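Local coordinates for choline binding protein PCPA (Streptococcus pneumoniae, PDB 4CP6) that is a choline-binding surface protein and vaccine antigen of the pneumococcus, built on leucine-rich repeats and probably held to the cell wall through choline, at residues A[63-67]-A[68-72]; A[99-102]-A[103-106]; A[297-300]-A[301-305]; A[274-277]-A[278-282]. All coordinates share one frame; numbering follows the deposited sequence.

Interaction 1 (A[63-67]-A[68-72]); sequences KITVG and DKVFT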
loop_
_atom_site.group_PDB
_atom_site.type_symbol
_atom_site.label_atom_id
_atom_site.label_comp_id
_atom_site.label_asym_id
_atom_site.label_seq_id
_atom_site.Cartn_x
_atom_site.Cartn_y
_atom_site.Cartn_z
ATOM N N LYS A 63 -34.008 12.880 1.801
ATOM C CA LYS A 63 -35.214 12.589 2.552
ATOM C C LYS A 63 -36.224 11.953 1.635
ATOM O O LYS A 63 -36.359 12.358 0.472
ATOM C CB LYS A 63 -35.766 13.933 3.079
ATOM C CG LYS A 63 -37.014 13.857 3.955
ATOM C CD LYS A 63 -37.372 15.226 4.532
ATOM C CE LYS A 63 -38.234 16.066 3.620
ATOM N NZ LYS A 63 -38.553 17.379 4.237
ATOM N N ILE A 64 -36.928 10.942 2.150
ATOM C CA ILE A 64 -38.028 10.314 1.417
ATOM C C ILE A 64 -39.216 10.255 2.351
ATOM O O ILE A 64 -39.056 10.156 3.577
ATOM C CB ILE A 64 -37.711 8.979 0.732
ATOM C CG1 ILE A 64 -37.467 7.869 1.768
ATOM C CG2 ILE A 64 -36.556 9.119 -0.306
ATOM C CD1 ILE A 64 -37.582 6.512 1.236
ATOM N N THR A 65 -40.413 10.395 1.781
ATOM C CA THR A 65 -41.611 10.343 2.605
ATOM C C THR A 65 -42.522 9.239 2.118
ATOM O O THR A 65 -42.603 8.988 0.910
ATOM C CB THR A 65 -42.331 11.697 2.603
ATOM O OG1 THR A 65 -42.728 12.001 1.261
ATOM C CG2 THR A 65 -41.472 12.814 3.173
ATOM N N VAL A 66 -43.183 8.554 3.063
ATOM C CA VAL A 66 -44.141 7.495 2.739
ATOM C C VAL A 66 -45.332 7.771 3.649
ATOM O O VAL A 66 -45.232 7.590 4.874
ATOM C CB VAL A 66 -43.575 6.058 2.912
ATOM C CG1 VAL A 66 -44.606 5.009 2.499
ATOM C CG2 VAL A 66 -42.284 5.882 2.113
ATOM N N GLY A 67 -46.408 8.307 3.064
ATOM C CA GLY A 67 -47.578 8.703 3.842
ATOM C C GLY A 67 -47.192 9.780 4.834
ATOM O O GLY A 67 -46.643 10.807 4.433
ATOM N N ASP A 68 -47.436 9.548 6.145
ATOM C CA ASP A 68 -47.081 10.528 7.166
ATOM C C ASP A 68 -45.719 10.211 7.812
ATOM O O ASP A 68 -45.384 10.797 8.844
ATOM C CB ASP A 68 -48.174 10.598 8.252
ATOM C CG ASP A 68 -48.283 11.942 8.918
ATOM O OD1 ASP A 68 -47.755 12.920 8.365
ATOM O OD2 ASP A 68 -48.871 12.013 10.015
ATOM N N LYS A 69 -44.936 9.320 7.182
ATOM C CA LYS A 69 -43.612 8.962 7.723
ATOM C C LYS A 69 -42.513 9.638 6.916
ATOM O O LYS A 69 -42.634 9.812 5.707
ATOM C CB LYS A 69 -43.399 7.447 7.727
ATOM C CG LYS A 69 -44.489 6.663 8.460
ATOM C CD LYS A 69 -44.188 5.179 8.438
ATOM C CE LYS A 69 -45.355 4.385 8.975
ATOM N NZ LYS A 69 -44.931 3.488 10.075
ATOM N N VAL A 70 -41.450 10.027 7.600
ATOM C CA VAL A 70 -40.310 10.696 6.976
ATOM C C VAL A 70 -39.069 9.875 7.275
ATOM O O VAL A 70 -38.769 9.606 8.443
ATOM C CB VAL A 70 -40.175 12.134 7.501
ATOM C CG1 VAL A 70 -38.949 12.821 6.925
ATOM C CG2 VAL A 70 -41.438 12.940 7.191
ATOM N N PHE A 71 -38.355 9.507 6.217
ATOM C CA PHE A 71 -37.119 8.718 6.336
ATOM C C PHE A 71 -35.937 9.569 5.853
ATOM O O PHE A 71 -35.926 10.025 4.715
ATOM C CB PHE A 71 -37.208 7.449 5.496
ATOM C CG PHE A 71 -38.250 6.490 6.015
ATOM C CD1 PHE A 71 -37.938 5.560 7.006
ATOM C CD2 PHE A 71 -39.556 6.528 5.521
ATOM C CE1 PHE A 71 -38.912 4.675 7.488
ATOM C CE2 PHE A 71 -40.523 5.641 5.994
ATOM C CZ PHE A 71 -40.207 4.745 7.002
ATOM N N THR A 72 -34.974 9.827 6.746
ATOM C CA THR A 72 -33.775 10.585 6.399
ATOM C C THR A 72 -32.788 9.570 5.789
ATOM O O THR A 72 -32.687 8.447 6.292
ATOM C CB THR A 72 -33.201 11.235 7.660
ATOM O OG1 THR A 72 -34.170 12.180 8.163
ATOM C CG2 THR A 72 -31.920 11.999 7.383
HETATM O O HOH W 1 -44.695 12.421 5.485
#
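Ile-64 and Phe-71 face each other as a hydrogen-bonded antiparallel pair. Ile-64 O accepts from Phe-71 N at 2.8 Å. In return Ile-64 N donates a hydrogen bond to Phe-71 O at 2.9 Å. Both bonds are nearly straight, with N-H...O angles of 173° and 170°. Their side chains lie on one face of the sheet, where Ile-64 CG1 meets Phe-71 CB at 3.8 Å. Ile-64 CG1 stands between its own N and carbonyl carbon (chi1 69°), which brings it beside that CB. The Phe-71 ring leans the other way, toward Val-66, and its CE2 lies 4.3 Å from Val-66 CG2.

Residues 63-66 and 69-72 form a beta hairpin closed by a type II' turn from Val-66 to Lys-69. The turn bond, Lys-69 N to Val-66 O, is 2.9 Å long, but the donor sits well above the carbonyl plane. Gly-67 takes up a positive phi at the first corner. A water donates to Gly-67 O and more weakly to Lys-69 O.

On the other face the aliphatic part of Lys-63 passes Val-70, with CG 3.7 Å from Val-70 CG1. Thr-65 CG2 and Val-70 CG2 run side by side, pointing the same way, 4.0 Å apart.

Further out, strand 18-21 and strand 24-32 cover the face that carries Ile-64 and Phe-71. Ile-19 and Gln-21 touch Ile-64 and Val-66, while Val-28 and Val-31 touch Phe-71. On the side away from residues 63-66, Val-70 and Thr-72 bond to the backbone of Gly-36 in the parallel strand 35-40.

Interaction 2 (A[99-102]-A[103-106]); sequences TIPS and SIKK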
loop_
_atom_site.group_PDB
_atom_site.type_symbol
_atom_site.label_atom_id
_atom_site.label_comp_id
_atom_site.label_asym_id
_atom_site.label_seq_id
_atom_site.Cartn_x
_atom_site.Cartn_y
_atom_site.Cartn_z
ATOM N N THR A 99 -23.092 14.831 -5.669
ATOM C CA THR A 99 -23.159 15.666 -4.477
ATOM C C THR A 99 -23.776 14.852 -3.354
ATOM O O THR A 99 -24.823 14.207 -3.543
ATOM C CB THR A 99 -23.922 16.957 -4.771
ATOM O OG1 THR A 99 -23.157 17.724 -5.694
ATOM C CG2 THR A 99 -24.191 17.785 -3.514
ATOM N N ILE A 100 -23.097 14.847 -2.182
ATOM C CA ILE A 100 -23.523 14.092 -1.024
ATOM C C ILE A 100 -24.153 15.044 -0.024
ATOM O O ILE A 100 -23.482 15.978 0.420
ATOM C CB ILE A 100 -22.301 13.363 -0.422
ATOM C CG1 ILE A 100 -21.681 12.416 -1.492
ATOM C CG2 ILE A 100 -22.673 12.636 0.868
ATOM C CD1 ILE A 100 -20.534 11.477 -1.005
ATOM N N PRO A 101 -25.423 14.807 0.358
ATOM C CA PRO A 101 -26.087 15.716 1.303
ATOM C C PRO A 101 -25.524 15.550 2.702
ATOM O O PRO A 101 -24.926 14.507 2.992
ATOM C CB PRO A 101 -27.564 15.301 1.220
ATOM C CG PRO A 101 -27.506 13.826 0.852
ATOM C CD PRO A 101 -26.335 13.732 -0.095
ATOM N N SER A 102 -25.755 16.546 3.583
ATOM C CA SER A 102 -25.229 16.496 4.943
ATOM C C SER A 102 -25.715 15.303 5.760
ATOM O O SER A 102 -24.978 14.830 6.615
ATOM C CB SER A 102 -25.493 17.804 5.686
ATOM O OG SER A 102 -26.881 18.063 5.796
ATOM N N SER A 103 -26.922 14.778 5.479
ATOM C CA SER A 103 -27.484 13.651 6.211
ATOM C C SER A 103 -26.678 12.340 6.109
ATOM O O SER A 103 -26.869 11.462 6.940
ATOM C CB SER A 103 -28.930 13.407 5.774
ATOM O OG SER A 103 -29.044 13.057 4.406
ATOM N N ILE A 104 -25.835 12.188 5.066
ATOM C CA ILE A 104 -25.076 10.920 4.948
ATOM C C ILE A 104 -24.022 10.807 6.061
ATOM O O ILE A 104 -23.103 11.625 6.107
ATOM C CB ILE A 104 -24.436 10.777 3.558
ATOM C CG1 ILE A 104 -25.488 10.828 2.420
ATOM C CG2 ILE A 104 -23.544 9.496 3.463
ATOM C CD1 ILE A 104 -26.575 9.666 2.423
ATOM N N LYS A 105 -24.161 9.811 6.926
ATOM C CA LYS A 105 -23.212 9.563 8.006
ATOM C C LYS A 105 -22.229 8.430 7.674
ATOM O O LYS A 105 -21.172 8.358 8.287
ATOM C CB LYS A 105 -23.960 9.226 9.300
ATOM C CG LYS A 105 -23.044 9.349 10.526
ATOM C CD LYS A 105 -23.833 9.400 11.824
ATOM C CE LYS A 105 -22.911 9.408 13.021
ATOM N NZ LYS A 105 -23.618 9.799 14.273
ATOM N N LYS A 106 -22.592 7.513 6.771
ATOM C CA LYS A 106 -21.723 6.393 6.440
ATOM C C LYS A 106 -21.828 6.071 4.983
ATOM O O LYS A 106 -22.931 6.073 4.430
ATOM C CB LYS A 106 -22.125 5.162 7.267
ATOM C CG LYS A 106 -21.218 3.953 7.053
ATOM C CD LYS A 106 -21.179 3.014 8.244
ATOM C CE LYS A 106 -22.443 2.216 8.410
ATOM N NZ LYS A 106 -22.286 1.108 9.396
HETATM O O HOH W 2 -22.481 13.818 4.384
HETATM O O HOH W 3 -29.033 16.612 4.255
#
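Ile-100 and Ile-104 pack across a type I beta turn that runs from Pro-101 to Ile-104. The turn lies in the BspA-type leucine-rich repeat region and leads from strand 97-100 toward strand 106-107. Its inner side is tight and apolar. The two isoleucines cross at about a right angle, and Ile-100 CG2 sits 3.7 Å from Ile-104 CG1. Ile-100 CG2 is trans to the backbone N (chi1 -59° for CG1), which sends this methyl toward Ile-104. The Pro-101 ring closes the same cluster, with CD 3.9 Å from Ile-104 CG1. Phe-112, Val-73 and Val-76 pack around these isoleucines.

The turn bond from Ile-104 N to Pro-101 O is 3.2 Å long, and the donor stands 47° out of the carbonyl plane. Ser-103 is buried too, and its OG is bonded to Thr-62 OG1 and Val-73 O.

The polar side is held through water. One water lies 2.9 Å from Pro-101 O and 2.9 Å from Ile-104 O. It can donate to either oxygen, though perhaps not to both at once. At the partly exposed corner by Ser-102, a second water accepts from Ser-103 N at 3.1 Å.

Interaction 3 (A[297-300]-A[301-305]); sequences ISLP and NSLET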
loop_
_atom_site.group_PDB
_atom_site.type_symbol
_atom_site.label_atom_id
_atom_site.label_comp_id
_atom_site.label_asym_id
_atom_site.label_seq_id
_atom_site.Cartn_x
_atom_site.Cartn_y
_atom_site.Cartn_z
ATOM N N ILE A 297 23.354 -0.073 -1.308
ATOM C CA ILE A 297 22.669 -0.022 -0.028
ATOM C C ILE A 297 23.598 -0.473 1.062
ATOM O O ILE A 297 24.242 -1.516 0.913
ATOM C CB ILE A 297 21.344 -0.802 -0.060
ATOM C CG1 ILE A 297 20.568 -0.585 1.271
ATOM C CG2 ILE A 297 21.577 -2.303 -0.349
ATOM C CD1 ILE A 297 19.252 -1.121 1.240
ATOM N N SER A 298 23.710 0.299 2.154
ATOM C CA SER A 298 24.554 -0.104 3.268
ATOM C C SER A 298 23.649 -0.738 4.333
ATOM O O SER A 298 22.708 -0.072 4.801
ATOM C CB SER A 298 25.298 1.097 3.844
ATOM O OG SER A 298 26.081 0.695 4.951
ATOM N N LEU A 299 23.905 -1.997 4.697
ATOM C CA LEU A 299 23.109 -2.726 5.687
ATOM C C LEU A 299 23.901 -2.810 6.978
ATOM O O LEU A 299 25.079 -3.172 6.961
ATOM C CB LEU A 299 22.808 -4.136 5.177
ATOM C CG LEU A 299 22.043 -4.196 3.830
ATOM C CD1 LEU A 299 21.891 -5.651 3.380
ATOM C CD2 LEU A 299 20.677 -3.512 3.938
ATOM N N PRO A 300 23.255 -2.503 8.114
ATOM C CA PRO A 300 23.997 -2.370 9.378
ATOM C C PRO A 300 24.237 -3.647 10.170
ATOM O O PRO A 300 23.550 -4.644 9.982
ATOM C CB PRO A 300 23.121 -1.398 10.180
ATOM C CG PRO A 300 21.705 -1.763 9.722
ATOM C CD PRO A 300 21.868 -2.011 8.247
ATOM N N ASN A 301 25.245 -3.612 11.076
ATOM C CA ASN A 301 25.542 -4.735 11.952
ATOM C C ASN A 301 24.339 -5.149 12.792
ATOM O O ASN A 301 24.205 -6.313 13.111
ATOM C CB ASN A 301 26.706 -4.361 12.892
ATOM C CG ASN A 301 27.985 -4.103 12.129
ATOM O OD1 ASN A 301 28.683 -3.070 12.305
ATOM N ND2 ASN A 301 28.319 -5.026 11.257
ATOM N N SER A 302 23.461 -4.179 13.142
ATOM C CA SER A 302 22.277 -4.446 13.954
ATOM C C SER A 302 21.149 -5.159 13.201
ATOM O O SER A 302 20.179 -5.574 13.852
ATOM C CB SER A 302 21.736 -3.131 14.509
ATOM O OG SER A 302 21.540 -2.214 13.448
ATOM N N LEU A 303 21.251 -5.299 11.863
ATOM C CA LEU A 303 20.129 -5.881 11.107
ATOM C C LEU A 303 19.857 -7.327 11.484
ATOM O O LEU A 303 20.715 -8.190 11.335
ATOM C CB LEU A 303 20.429 -5.748 9.617
ATOM C CG LEU A 303 19.319 -6.217 8.644
ATOM C CD1 LEU A 303 18.055 -5.369 8.794
ATOM C CD2 LEU A 303 19.842 -6.092 7.229
ATOM N N GLU A 304 18.603 -7.602 11.924
ATOM C CA GLU A 304 18.216 -8.934 12.344
ATOM C C GLU A 304 17.298 -9.647 11.354
ATOM O O GLU A 304 17.297 -10.884 11.315
ATOM C CB GLU A 304 17.401 -8.830 13.646
ATOM C CG GLU A 304 18.117 -8.224 14.847
ATOM C CD GLU A 304 17.214 -7.955 16.044
ATOM O OE1 GLU A 304 16.037 -8.392 16.030
ATOM O OE2 GLU A 304 17.677 -7.268 16.984
ATOM N N THR A 305 16.423 -8.897 10.672
ATOM C CA THR A 305 15.371 -9.488 9.863
ATOM C C THR A 305 15.261 -8.797 8.537
ATOM O O THR A 305 15.133 -7.569 8.494
ATOM C CB THR A 305 14.017 -9.328 10.647
ATOM O OG1 THR A 305 14.161 -9.970 11.920
ATOM C CG2 THR A 305 12.818 -9.908 9.881
#
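Pro-300 lays its ring against the side chains of Ser-302 and Leu-303. Its CB is 3.7 Å from Ser-302 OG, and its CG is 4.2 Å from Leu-303 CB. Pro-300 opens a type I beta turn that runs to Leu-303. The turn bond joins Leu-303 N to Pro-300 O at 3.0 Å. Its N-H...O angle is 165°, yet the donor stands 58° above the carbonyl plane, so neither lone pair of the oxygen is used. Leu-303 CB also rests on that oxygen, at 3.3 Å.

Beyond the proline the two leucines meet. Leu-303 CD2 touches Leu-299 CB at 4.1 Å. Leu-303 CG lies trans to its own N (chi1 -176°), which turns the branched end back toward Leu-299. This is a corner of the leucine-rich repeat, where the chain leaves one sheet of the solenoid and heads for the next.

The hydrogen bonds of Ser-302 OG go to the preceding turn, to Leu-280 O and Gly-279 N. Glu-278 of that turn also holds this one by its backbone N-H groups. The turn follows strand 296-298, which pairs in parallel with strand 273-275, and precedes strand 305-306. Leu-299 and Leu-303 both pack on Ile-283 of strand 282-283, and Leu-299 also reaches Leu-322 of strand 319-322.

Interaction 4 (A[274-277]-A[278-282]); sequences LELN and EGLEK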
loop_
_atom_site.group_PDB
_atom_site.type_symbol
_atom_site.label_atom_id
_atom_site.label_comp_id
_atom_site.label_asym_id
_atom_site.label_seq_id
_atom_site.Cartn_x
_atom_site.Cartn_y
_atom_site.Cartn_z
ATOM N N LEU A 274 21.586 4.385 -0.706
ATOM C CA LEU A 274 20.852 4.394 0.554
ATOM C C LEU A 274 21.753 3.897 1.648
ATOM O O LEU A 274 22.336 2.802 1.542
ATOM C CB LEU A 274 19.613 3.517 0.423
ATOM C CG LEU A 274 18.766 3.322 1.676
ATOM C CD1 LEU A 274 18.240 4.683 2.229
ATOM C CD2 LEU A 274 17.594 2.433 1.361
ATOM N N GLU A 275 21.924 4.715 2.691
ATOM C CA GLU A 275 22.714 4.287 3.831
ATOM C C GLU A 275 21.802 4.061 5.003
ATOM O O GLU A 275 21.137 5.015 5.424
ATOM C CB GLU A 275 23.813 5.288 4.188
ATOM C CG GLU A 275 24.967 5.202 3.212
ATOM C CD GLU A 275 26.055 6.185 3.557
ATOM O OE1 GLU A 275 25.872 7.385 3.254
ATOM O OE2 GLU A 275 27.017 5.780 4.246
ATOM N N LEU A 276 21.700 2.818 5.476
ATOM C CA LEU A 276 20.892 2.508 6.656
ATOM C C LEU A 276 21.744 2.709 7.881
ATOM O O LEU A 276 22.991 2.679 7.822
ATOM C CB LEU A 276 20.275 1.115 6.598
ATOM C CG LEU A 276 19.421 0.856 5.351
ATOM C CD1 LEU A 276 18.848 -0.528 5.368
ATOM C CD2 LEU A 276 18.278 1.848 5.225
ATOM N N ASN A 277 21.082 2.990 8.997
ATOM C CA ASN A 277 21.794 3.336 10.214
ATOM C C ASN A 277 21.994 2.168 11.174
ATOM O O ASN A 277 21.129 1.291 11.292
ATOM C CB ASN A 277 20.955 4.366 10.975
ATOM C CG ASN A 277 19.543 3.871 11.263
ATOM O OD1 ASN A 277 18.721 3.691 10.358
ATOM N ND2 ASN A 277 19.229 3.523 12.499
ATOM N N GLU A 278 23.097 2.198 11.965
ATOM C CA GLU A 278 23.203 1.260 13.058
ATOM C C GLU A 278 22.023 1.525 13.995
ATOM O O GLU A 278 21.691 2.697 14.267
ATOM C CB GLU A 278 24.507 1.451 13.838
ATOM C CG GLU A 278 25.682 0.771 13.180
ATOM C CD GLU A 278 25.462 -0.664 12.734
ATOM O OE1 GLU A 278 24.850 -1.456 13.490
ATOM O OE2 GLU A 278 25.956 -0.986 11.632
ATOM N N GLY A 279 21.413 0.450 14.463
ATOM C CA GLY A 279 20.233 0.486 15.312
ATOM C C GLY A 279 19.029 -0.055 14.546
ATOM O O GLY A 279 18.070 -0.523 15.159
ATOM N N LEU A 280 19.080 0.004 13.198
ATOM C CA LEU A 280 17.993 -0.552 12.370
ATOM C C LEU A 280 18.031 -2.070 12.510
ATOM O O LEU A 280 19.082 -2.705 12.358
ATOM C CB LEU A 280 18.155 -0.113 10.925
ATOM C CG LEU A 280 16.927 -0.328 10.055
ATOM C CD1 LEU A 280 16.710 0.855 9.160
ATOM C CD2 LEU A 280 17.066 -1.564 9.247
ATOM N N GLU A 281 16.882 -2.657 12.843
ATOM C CA GLU A 281 16.778 -4.093 13.083
ATOM C C GLU A 281 16.024 -4.869 12.017
ATOM O O GLU A 281 16.269 -6.063 11.870
ATOM C CB GLU A 281 16.046 -4.371 14.405
ATOM C CG GLU A 281 16.711 -3.750 15.627
ATOM C CD GLU A 281 15.855 -3.726 16.883
ATOM O OE1 GLU A 281 14.634 -4.000 16.804
ATOM O OE2 GLU A 281 16.413 -3.403 17.955
ATOM N N LYS A 282 15.067 -4.237 11.351
ATOM C CA LYS A 282 14.180 -4.947 10.441
ATOM C C LYS A 282 13.879 -4.197 9.178
ATOM O O LYS A 282 13.586 -2.998 9.214
ATOM C CB LYS A 282 12.876 -5.246 11.227
ATOM C CG LYS A 282 11.755 -5.892 10.411
ATOM C CD LYS A 282 10.592 -6.200 11.345
ATOM C CE LYS A 282 9.521 -6.983 10.671
ATOM N NZ LYS A 282 8.397 -7.233 11.621
#
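Asn-277 O accepts the turn bond from Leu-280 N at 3.1 Å, and Leu-280 CB leans on the same oxygen at 3.3 Å. The bond has an N-H...O angle of 162°, with the donor tilted 31° from the carbonyl plane. It closes a type II beta turn from Asn-277 to Leu-280, at a corner of the leucine-rich repeat between strand 273-275 and strand 282-283. Gly-279 sits at the third position, where its positive phi brings the backbone round without a side chain to strike the carbonyl before it.

The Asn-277 amide folds over this turn. Its CG stands between the backbone N and the carbonyl carbon (chi1 56°), which carries ND2 to Glu-278 O, 3.1 Å away. That bond is bent, and the donor lies well above the plane of the carbonyl it reaches. The amide is also tied to the preceding loop, between strand 250-252 and strand 259-260: OD1 bonds Thr-253 OG1 and ND2 bonds Thr-257 O. Both ends are therefore held, which should fix the flip of the amide.

Glu-278 lies on the outer side of the turn. Its chain bends at chi2, and its carboxylate grips the following turn, with OE2 on Asn-301 N and OE1 on Ser-302 N.

The inner side is mostly apolar. Leu-276 CD2 and Leu-280 CD1 approach to a loose 4.4 Å, and both leucines pack on Leu-260 of strand 259-260. The Asn-277 side chain crosses that of Leu-280 at about a right angle, its OD1 3.7 Å from Leu-280 CD1.

In the fold
Interaction 1 is a beta hairpin near one end of the chain, held by paired backbone bonds; four of its residues are exposed. Interactions 2, 3 and 4 are turns at repeat corners. Interaction 2 is the most buried; it touches interaction 1 where Thr-72 CG2 meets Ser-103 CB at 3.7 Å. Interactions 3 and 4 are only partly buried, with one exposed residue each. They lie on the other side of the chain's centre, about 5 Å apart between centres, and follow adjacent strands of one sheet. There polar side chains tie one turn to the next. Two turns start at proline and are type I; that of interaction 4 starts at asparagine, contains glycine and is type II.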